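Local atomic coordinates of 6-phosphogluconate dehydrogenase NAD-binding (PDB entry 4GBJ), a protein that probably binds NAD or NADP and acts as an oxidoreductase of the 6-phosphogluconate and 3-hydroxyisobutyrate dehydrogenase kind. Residues His117-Ala125 with Pro167-Leu175; Gly135-Lys146 with Phe156-Pro167. One frame throughout, in Å; residues are numbered along the deposited sequence. Where two conformers were deposited one is given.

Contact 1 of 2, residues His117-Ala125 with Pro167-Leu175; sequences HYVGAPIFA and PGAANVIKL
Lys174 makes the polar link: its NZ donates a hydrogen bond to Ile123 O at 3.0 Å, approaching with a C=O...N angle of 144° and tilted from the carbonyl plane. With CG anti to the backbone N (chi1 176°) and a single bend at chi2, the chain leaves the helix and slides past the Phe124 side chain in the opposite direction. Its CD sits over the centre of one face of the Phe124 ring, a CH-pi contact 4.1 Å from the centroid, with NZ farther out, 5.0 Å from it, in a cation-pi arrangement.

In this family a Rossmann-type domain is followed by a long helix opening the helical C-terminal part, and here helix 169-197 starts against strand 117-124. These contacts with Ile123 and Phe124 probably help to place Lys174, predicted to be the active-site residue.

Apolar contacts come next. Phe124 CZ comes within 3.4 Å of Lys174 CA, the carbonyl carbon of Ile173 lies at the ring's edge, in its plane, and Ile173 CG2 also touches CZ. Pro122 lies on the helix, CB 3.6 Å from Lys174 CB and CD 3.7 Å from Ala170 CB. The Tyr118 and Pro167 side chains cross at about a right angle, CD2 4.1 Å from Pro167 CB.

Gly120 passes close to Pro167 O, where a side chain would clash. The Tyr118 hydroxyl bonds to Ser95 and Ser104, and Ser104 also holds Asn171 OD1.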
loop_
_atom_site.group_PDB
_atom_site.type_symbol
_atom_site.label_atom_id
_atom_site.label_comp_id
_atom_site.label_asym_id
_atom_site.label_seq_id
_atom_site.Cartn_x
_atom_site.Cartn_y
_atom_site.Cartn_z
ATOM N N HIS B 117 -11.224 2.730 34.829
ATOM C CA HIS B 117 -10.243 2.287 33.844
ATOM C C HIS B 117 -10.572 2.832 32.469
ATOM O O HIS B 117 -11.687 2.677 31.979
ATOM C CB HIS B 117 -10.172 0.751 33.775
ATOM C CG HIS B 117 -10.022 0.073 35.100
ATOM N ND1 HIS B 117 -8.811 0.030 35.733
ATOM C CD2 HIS B 117 -10.924 -0.628 35.830
ATOM C CE1 HIS B 117 -8.999 -0.669 36.841
ATOM N NE2 HIS B 117 -10.273 -1.030 36.972
ATOM N N TYR B 118 -9.568 3.407 31.826
ATOM C CA TYR B 118 -9.666 3.889 30.474
ATOM C C TYR B 118 -9.131 2.842 29.526
ATOM O O TYR B 118 -8.014 2.384 29.704
ATOM C CB TYR B 118 -8.876 5.175 30.329
ATOM C CG TYR B 118 -8.926 5.761 28.940
ATOM C CD1 TYR B 118 -9.824 6.772 28.626
ATOM C CD2 TYR B 118 -7.996 5.391 27.972
ATOM C CE1 TYR B 118 -9.769 7.429 27.410
ATOM C CE2 TYR B 118 -8.009 5.969 26.705
ATOM C CZ TYR B 118 -8.894 6.993 26.432
ATOM O OH TYR B 118 -8.929 7.589 25.202
ATOM N N VAL B 119 -9.926 2.446 28.552
ATOM C CA VAL B 119 -9.480 1.506 27.502
ATOM C C VAL B 119 -9.432 2.234 26.167
ATOM O O VAL B 119 -10.466 2.710 25.714
ATOM C CB VAL B 119 -10.392 0.281 27.430
ATOM C CG1 VAL B 119 -10.070 -0.574 26.202
ATOM C CG2 VAL B 119 -10.240 -0.548 28.700
ATOM N N GLY B 120 -8.238 2.344 25.583
ATOM C CA GLY B 120 -8.062 2.910 24.254
ATOM C C GLY B 120 -8.568 1.918 23.249
ATOM O O GLY B 120 -8.170 0.751 23.305
ATOM N N ALA B 121 -9.597 2.289 22.476
ATOM C CA ALA B 121 -10.285 1.296 21.618
ATOM C C ALA B 121 -10.601 1.830 20.243
ATOM O O ALA B 121 -11.729 1.704 19.793
ATOM C CB ALA B 121 -11.564 0.818 22.289
ATOM N N PRO B 122 -9.608 2.378 19.536
ATOM C CA PRO B 122 -9.870 2.917 18.180
ATOM C C PRO B 122 -10.383 1.856 17.226
ATOM O O PRO B 122 -9.941 0.713 17.285
ATOM C CB PRO B 122 -8.510 3.460 17.748
ATOM C CG PRO B 122 -7.514 2.796 18.643
ATOM C CD PRO B 122 -8.202 2.580 19.928
ATOM N N ILE B 123 -11.294 2.248 16.336
ATOM C CA ILE B 123 -11.937 1.335 15.388
ATOM C C ILE B 123 -11.401 1.552 13.974
ATOM O O ILE B 123 -11.227 2.688 13.516
ATOM C CB ILE B 123 -13.498 1.446 15.458
ATOM C CG1 ILE B 123 -14.189 0.340 14.613
ATOM C CG2 ILE B 123 -14.014 2.834 15.066
ATOM C CD1 ILE B 123 -15.693 0.210 14.892
ATOM N N PHE B 124 -11.200 0.423 13.268
ATOM C CA PHE B 124 -10.731 0.372 11.898
ATOM C C PHE B 124 -11.918 -0.095 11.120
ATOM O O PHE B 124 -12.108 -1.296 10.923
ATOM C CB PHE B 124 -9.529 -0.585 11.759
ATOM C CG PHE B 124 -8.330 -0.214 12.612
ATOM C CD1 PHE B 124 -7.147 0.204 12.025
ATOM C CD2 PHE B 124 -8.414 -0.214 14.004
ATOM C CE1 PHE B 124 -6.033 0.494 12.802
ATOM C CE2 PHE B 124 -7.335 0.174 14.787
ATOM C CZ PHE B 124 -6.129 0.458 14.186
ATOM N N ALA B 125 -12.804 0.841 10.800
ATOM C CA ALA B 125 -14.041 0.508 10.082
ATOM C C ALA B 125 -14.743 1.734 9.583
ATOM O O ALA B 125 -15.030 2.621 10.370
ATOM C CB ALA B 125 -15.007 -0.246 11.017
ATOM N N PRO B 167 -2.324 2.624 27.935
ATOM C CA PRO B 167 -3.617 3.085 27.407
ATOM C C PRO B 167 -3.593 3.770 26.041
ATOM O O PRO B 167 -4.621 3.808 25.403
ATOM C CB PRO B 167 -4.122 4.058 28.497
ATOM C CG PRO B 167 -2.894 4.401 29.282
ATOM C CD PRO B 167 -2.088 3.173 29.287
ATOM N N GLY B 168 -2.473 4.302 25.615
ATOM C CA GLY B 168 -2.358 4.971 24.329
ATOM C C GLY B 168 -1.760 4.105 23.227
ATOM O O GLY B 168 -1.645 4.559 22.103
ATOM N N ALA B 169 -1.332 2.869 23.515
ATOM C CA ALA B 169 -0.763 1.988 22.476
ATOM C C ALA B 169 -1.696 1.695 21.271
ATOM O O ALA B 169 -1.237 1.712 20.115
ATOM C CB ALA B 169 -0.334 0.681 23.093
ATOM N N ALA B 170 -2.974 1.370 21.518
ATOM C CA ALA B 170 -3.865 1.081 20.397
ATOM C C ALA B 170 -3.992 2.313 19.500
ATOM O O ALA B 170 -4.076 2.192 18.267
ATOM C CB ALA B 170 -5.219 0.634 20.900
ATOM N N ASN B 171 -3.991 3.506 20.129
ATOM C CA ASN B 171 -4.046 4.797 19.410
ATOM C C ASN B 171 -2.874 4.954 18.474
ATOM O O ASN B 171 -3.042 5.499 17.392
ATOM C CB ASN B 171 -4.080 5.945 20.375
ATOM C CG ASN B 171 -5.339 6.007 21.170
ATOM O OD1 ASN B 171 -5.316 5.957 22.390
ATOM N ND2 ASN B 171 -6.477 6.107 20.503
ATOM N N VAL B 172 -1.700 4.429 18.851
ATOM C CA VAL B 172 -0.512 4.475 17.976
ATOM C C VAL B 172 -0.790 3.624 16.744
ATOM O O VAL B 172 -0.467 4.033 15.619
ATOM C CB VAL B 172 0.802 4.003 18.677
ATOM C CG1 VAL B 172 1.947 3.923 17.703
ATOM C CG2 VAL B 172 1.164 4.881 19.847
ATOM N N ILE B 173 -1.439 2.466 16.936
ATOM C CA ILE B 173 -1.699 1.557 15.807
ATOM C C ILE B 173 -2.668 2.234 14.832
ATOM O O ILE B 173 -2.492 2.122 13.648
ATOM C CB ILE B 173 -2.213 0.150 16.234
ATOM C CG1 ILE B 173 -1.313 -0.526 17.279
ATOM C CG2 ILE B 173 -2.411 -0.793 15.018
ATOM C CD1 ILE B 173 0.146 -0.676 16.839
ATOM N N LYS B 174 -3.698 2.906 15.346
ATOM C CA LYS B 174 -4.710 3.576 14.532
ATOM C C LYS B 174 -4.073 4.680 13.668
ATOM O O LYS B 174 -4.327 4.725 12.463
ATOM C CB LYS B 174 -5.791 4.148 15.432
ATOM C CG LYS B 174 -6.864 4.947 14.713
ATOM C CD LYS B 174 -7.560 4.194 13.593
ATOM C CE LYS B 174 -8.721 5.004 13.081
ATOM N NZ LYS B 174 -9.375 4.387 11.927
ATOM N N LEU B 175 -3.236 5.522 14.281
ATOM C CA LEU B 175 -2.509 6.577 13.573
ATOM C C LEU B 175 -1.616 5.974 12.507
ATOM O O LEU B 175 -1.614 6.471 11.391
ATOM C CB LEU B 175 -1.667 7.435 14.547
ATOM C CG LEU B 175 -2.468 8.291 15.560
ATOM C CD1 LEU B 175 -1.544 9.058 16.462
ATOM C CD2 LEU B 175 -3.488 9.148 14.866
#

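Contact 2 of 2, residues Gly135-Lys146 with Phe156-Pro167; sequences GNICLSGNAGAK and FVKGVFDFGDDP. With NA (sodium ion), chain E.
Two parallel strands, 136-139 and 159-162, pair here at the end of the sheet in the Rossmann-type domain, joined by helix 143-153 as a beta-alpha-beta unit. The short strand axes lie 4.7 Å apart and 19° from parallel. Ile137 N donates to Gly159 O, Phe161 N to Ile137 O, Leu139 N to Phe161 O and Phe163 N to Leu139 O. Ile137, Leu139 and Val160 share one face, where Val160 CG1 reaches Leu139 CD1 at 3.6 Å. Asn136, Cys138 and Phe161 point to the other and pack on the second subunit, Asn136 on its Thr212, Cys138 and Phe161 on its Met208; Cys138 SG meets the Phe163 ring obliquely, 3.6 Å from CE2, and Asn136 OD1 lies at the edge of the Phe161 ring.

Beyond the strands, Ser140 OG donates to Asp166 O at 2.8 Å. Lys146 reaches back from the helix, bent at chi3 (-57°), and its NZ forms a salt bridge with Asp162 OD2 at 2.8 Å on the syn side, with weak bonds to Gly164 O and Gly141 O. Asp162 OD2 also accepts from Gly164 N, an Asx turn. Were Lys146 an alanine, the Asp162 carboxylate would probably lose its cationic mate, and the turn at Gly164 its tie to the helix.

At the other end, the sodium ion is bound by Val157 O at 2.4 Å, Glu154 O and two waters, one of which donates to Lys158 O.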
loop_
_atom_site.group_PDB
_atom_site.type_symbol
_atom_site.label_atom_id
_atom_site.label_comp_id
_atom_site.label_asym_id
_atom_site.label_seq_id
_atom_site.Cartn_x
_atom_site.Cartn_y
_atom_site.Cartn_z
ATOM N N GLY B 135 -15.191 -4.924 10.220
ATOM C CA GLY B 135 -14.186 -4.030 10.773
ATOM C C GLY B 135 -13.354 -4.654 11.878
ATOM O O GLY B 135 -13.518 -5.817 12.235
ATOM N N ASN B 136 -12.421 -3.886 12.401
ATOM C CA ASN B 136 -11.515 -4.366 13.432
ATOM C C ASN B 136 -11.334 -3.336 14.521
ATOM O O ASN B 136 -11.427 -2.141 14.269
ATOM C CB ASN B 136 -10.167 -4.706 12.808
ATOM C CG ASN B 136 -10.245 -5.870 11.841
ATOM O OD1 ASN B 136 -10.343 -7.012 12.249
ATOM N ND2 ASN B 136 -10.304 -5.613 10.552
ATOM N N ILE B 137 -10.977 -3.785 15.706
ATOM C CA ILE B 137 -10.678 -2.863 16.808
ATOM C C ILE B 137 -9.346 -3.246 17.474
ATOM O O ILE B 137 -8.996 -4.426 17.553
ATOM C CB ILE B 137 -11.872 -2.850 17.805
ATOM C CG1 ILE B 137 -11.950 -1.529 18.586
ATOM C CG2 ILE B 137 -11.873 -4.065 18.739
ATOM C CD1 ILE B 137 -13.236 -1.414 19.403
ATOM N N CYS B 138 -8.637 -2.235 17.997
ATOM C CA CYS B 138 -7.418 -2.407 18.794
ATOM C C CYS B 138 -7.744 -1.970 20.183
ATOM O O CYS B 138 -8.370 -0.928 20.352
ATOM C CB CYS B 138 -6.239 -1.617 18.223
ATOM S SG CYS B 138 -5.598 -2.309 16.685
ATOM N N LEU B 139 -7.300 -2.724 21.180
ATOM C CA LEU B 139 -7.568 -2.396 22.578
ATOM C C LEU B 139 -6.299 -2.279 23.307
ATOM O O LEU B 139 -5.419 -3.098 23.105
ATOM C CB LEU B 139 -8.412 -3.460 23.274
ATOM C CG LEU B 139 -9.708 -3.881 22.640
ATOM C CD1 LEU B 139 -10.288 -5.022 23.431
ATOM C CD2 LEU B 139 -10.699 -2.692 22.526
ATOM N N SER B 140 -6.209 -1.312 24.203
ATOM C CA SER B 140 -5.062 -1.186 25.098
ATOM C C SER B 140 -5.527 -0.493 26.394
ATOM O O SER B 140 -6.483 0.309 26.399
ATOM C CB SER B 140 -3.912 -0.462 24.416
ATOM O OG SER B 140 -4.107 0.937 24.313
ATOM N N GLY B 141 -4.861 -0.852 27.483
ATOM C CA GLY B 141 -5.227 -0.423 28.826
ATOM C C GLY B 141 -5.283 -1.601 29.755
ATOM O O GLY B 141 -4.757 -2.674 29.434
ATOM N N ASN B 142 -5.922 -1.403 30.923
ATOM C CA ASN B 142 -6.038 -2.390 31.986
ATOM C C ASN B 142 -6.623 -3.757 31.495
ATOM O O ASN B 142 -7.652 -3.791 30.831
ATOM C CB ASN B 142 -6.872 -1.809 33.114
ATOM C CG ASN B 142 -7.137 -2.769 34.230
ATOM O OD1 ASN B 142 -8.109 -3.512 34.178
ATOM N ND2 ASN B 142 -6.284 -2.786 35.253
ATOM N N ALA B 143 -5.962 -4.878 31.867
ATOM C CA ALA B 143 -6.342 -6.217 31.405
ATOM C C ALA B 143 -7.741 -6.625 31.836
ATOM O O ALA B 143 -8.499 -7.087 30.988
ATOM C CB ALA B 143 -5.332 -7.247 31.867
ATOM N N GLY B 144 -8.089 -6.400 33.102
ATOM C CA GLY B 144 -9.412 -6.718 33.637
ATOM C C GLY B 144 -10.499 -5.927 32.930
ATOM O O GLY B 144 -11.536 -6.480 32.551
ATOM N N ALA B 145 -10.235 -4.658 32.667
ATOM C CA ALA B 145 -11.211 -3.821 31.964
ATOM C C ALA B 145 -11.361 -4.263 30.507
ATOM O O ALA B 145 -12.487 -4.369 30.046
ATOM C CB ALA B 145 -10.829 -2.370 32.064
ATOM N N LYS B 146 -10.272 -4.628 29.818
ATOM C CA LYS B 146 -10.382 -5.149 28.437
ATOM C C LYS B 146 -11.147 -6.470 28.411
ATOM O O LYS B 146 -11.922 -6.707 27.497
ATOM C CB LYS B 146 -9.003 -5.378 27.782
ATOM C CG LYS B 146 -8.292 -4.093 27.409
ATOM C CD LYS B 146 -6.895 -4.333 26.781
ATOM C CE LYS B 146 -6.015 -5.124 27.713
ATOM N NZ LYS B 146 -4.609 -5.022 27.387
ATOM N N PHE B 156 -19.714 -5.989 17.121
ATOM C CA PHE B 156 -19.689 -5.094 15.952
ATOM C C PHE B 156 -18.372 -5.082 15.180
ATOM O O PHE B 156 -18.241 -4.266 14.284
ATOM C CB PHE B 156 -20.078 -3.661 16.345
ATOM C CG PHE B 156 -19.272 -2.992 17.407
ATOM C CD1 PHE B 156 -18.181 -2.194 17.077
ATOM C CD2 PHE B 156 -19.655 -3.066 18.732
ATOM C CE1 PHE B 156 -17.457 -1.530 18.071
ATOM C CE2 PHE B 156 -18.940 -2.395 19.720
ATOM C CZ PHE B 156 -17.839 -1.642 19.380
ATOM N N VAL B 157 -17.452 -6.016 15.438
ATOM C CA VAL B 157 -16.217 -6.132 14.671
ATOM C C VAL B 157 -15.919 -7.580 14.457
ATOM O O VAL B 157 -16.383 -8.424 15.211
ATOM C CB VAL B 157 -14.979 -5.437 15.302
ATOM C CG1 VAL B 157 -15.201 -3.931 15.490
ATOM C CG2 VAL B 157 -14.547 -6.124 16.598
ATOM N N LYS B 158 -15.068 -7.850 13.480
ATOM C CA LYS B 158 -14.560 -9.182 13.208
ATOM C C LYS B 158 -13.366 -9.380 14.151
ATOM O O LYS B 158 -13.448 -10.156 15.086
ATOM C CB LYS B 158 -14.177 -9.309 11.716
ATOM C CG LYS B 158 -13.454 -10.580 11.335
ATOM C CD LYS B 158 -13.185 -10.622 9.820
ATOM C CE LYS B 158 -12.103 -11.603 9.450
ATOM N NZ LYS B 158 -12.520 -13.011 9.701
ATOM N N GLY B 159 -12.319 -8.589 13.972
ATOM C CA GLY B 159 -11.107 -8.729 14.771
ATOM C C GLY B 159 -10.968 -7.793 15.944
ATOM O O GLY B 159 -11.272 -6.603 15.852
ATOM N N VAL B 160 -10.417 -8.345 17.034
ATOM C CA VAL B 160 -10.090 -7.656 18.262
ATOM C C VAL B 160 -8.614 -7.893 18.502
ATOM O O VAL B 160 -8.220 -9.033 18.700
ATOM C CB VAL B 160 -10.958 -8.117 19.459
ATOM C CG1 VAL B 160 -10.636 -7.288 20.704
ATOM C CG2 VAL B 160 -12.438 -8.003 19.130
ATOM N N PHE B 161 -7.795 -6.833 18.458
ATOM C CA PHE B 161 -6.353 -6.955 18.663
ATOM C C PHE B 161 -5.990 -6.305 19.990
ATOM O O PHE B 161 -6.441 -5.204 20.283
ATOM C CB PHE B 161 -5.576 -6.340 17.494
ATOM C CG PHE B 161 -5.885 -7.028 16.191
ATOM C CD1 PHE B 161 -5.066 -8.046 15.707
ATOM C CD2 PHE B 161 -7.023 -6.695 15.464
ATOM C CE1 PHE B 161 -5.392 -8.727 14.535
ATOM C CE2 PHE B 161 -7.316 -7.337 14.256
ATOM C CZ PHE B 161 -6.505 -8.350 13.798
ATOM N N ASP B 162 -5.215 -6.987 20.803
ATOM C CA ASP B 162 -4.816 -6.501 22.106
ATOM C C ASP B 162 -3.395 -5.963 22.068
ATOM O O ASP B 162 -2.492 -6.685 21.695
ATOM C CB ASP B 162 -4.941 -7.626 23.124
ATOM C CG ASP B 162 -4.925 -7.150 24.571
ATOM O OD1 ASP B 162 -5.733 -7.671 25.387
ATOM O OD2 ASP B 162 -4.077 -6.321 24.909
ATOM N N PHE B 163 -3.198 -4.703 22.448
ATOM C CA PHE B 163 -1.868 -4.070 22.437
ATOM C C PHE B 163 -1.333 -3.766 23.882
ATOM O O PHE B 163 -0.451 -2.914 24.042
ATOM C CB PHE B 163 -1.910 -2.809 21.530
ATOM C CG PHE B 163 -1.789 -3.217 20.081
ATOM C CD1 PHE B 163 -0.547 -3.382 19.493
ATOM C CD2 PHE B 163 -2.906 -3.583 19.353
ATOM C CE1 PHE B 163 -0.426 -3.930 18.218
ATOM C CE2 PHE B 163 -2.783 -4.047 18.044
ATOM C CZ PHE B 163 -1.539 -4.269 17.506
ATOM N N GLY B 164 -1.795 -4.526 24.886
ATOM C CA GLY B 164 -1.236 -4.457 26.236
ATOM C C GLY B 164 -1.736 -3.358 27.132
ATOM O O GLY B 164 -2.811 -2.795 26.896
ATOM N N ASP B 165 -0.971 -3.085 28.190
ATOM C CA ASP B 165 -1.306 -2.165 29.279
ATOM C C ASP B 165 -1.294 -0.701 28.961
ATOM O O ASP B 165 -1.983 0.048 29.658
ATOM C CB ASP B 165 -0.313 -2.333 30.464
ATOM C CG ASP B 165 -0.238 -3.714 31.105
ATOM O OD1 ASP B 165 -1.270 -4.436 31.100
ATOM O OD2 ASP B 165 0.834 -4.050 31.659
ATOM N N ASP B 166 -0.399 -0.242 28.080
ATOM C CA ASP B 166 -0.259 1.186 27.802
ATOM C C ASP B 166 -1.600 1.726 27.236
ATOM O O ASP B 166 -1.964 1.341 26.129
ATOM C CB ASP B 166 0.910 1.407 26.800
ATOM C CG ASP B 166 1.074 2.818 26.198
ATOM O OD1 ASP B 166 0.322 3.744 26.594
ATOM O OD2 ASP B 166 1.945 2.990 25.335
ATOM N N PRO B 167 -2.324 2.624 27.935
ATOM C CA PRO B 167 -3.617 3.085 27.407
ATOM C C PRO B 167 -3.593 3.770 26.041
ATOM O O PRO B 167 -4.621 3.808 25.403
ATOM C CB PRO B 167 -4.122 4.058 28.497
ATOM C CG PRO B 167 -2.894 4.401 29.282
ATOM C CD PRO B 167 -2.088 3.173 29.287
HETATM NA NA NA E . -17.623 -10.387 15.797
HETATM O O HOH W 1 -17.128 -3.896 11.932
HETATM O O HOH W 2 -3.171 -4.307 33.250
HETATM O O HOH W 3 -2.978 -5.665 29.358
HETATM O O HOH W 4 -15.434 -10.778 16.864
HETATM O O HOH W 5 -18.231 -12.509 17.350
#

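In the fold
Contact 1 and contact 2 have centres about 7 Å apart and reach the same sheet, whose strands 117-124 and 136-139 are antiparallel neighbours: Phe124 N lies 2.8 Å from Asn136 O and Gly120 N 2.8 Å from Ser140 O, both probable hydrogen bonds. They share Pro167, and along the chain contact 2 is nested inside the loop closed by contact 1. Ser140 joins them again, its OG also bonded to Ala170 N. The side chain of Cys138 comes about 6 Å from that of Lys174, the predicted active-site residue, and both contacts touch the second subunit. The side chain of Ile123 in contact 1 is about 11 Å from the sodium ion that Val157 O of contact 2 binds.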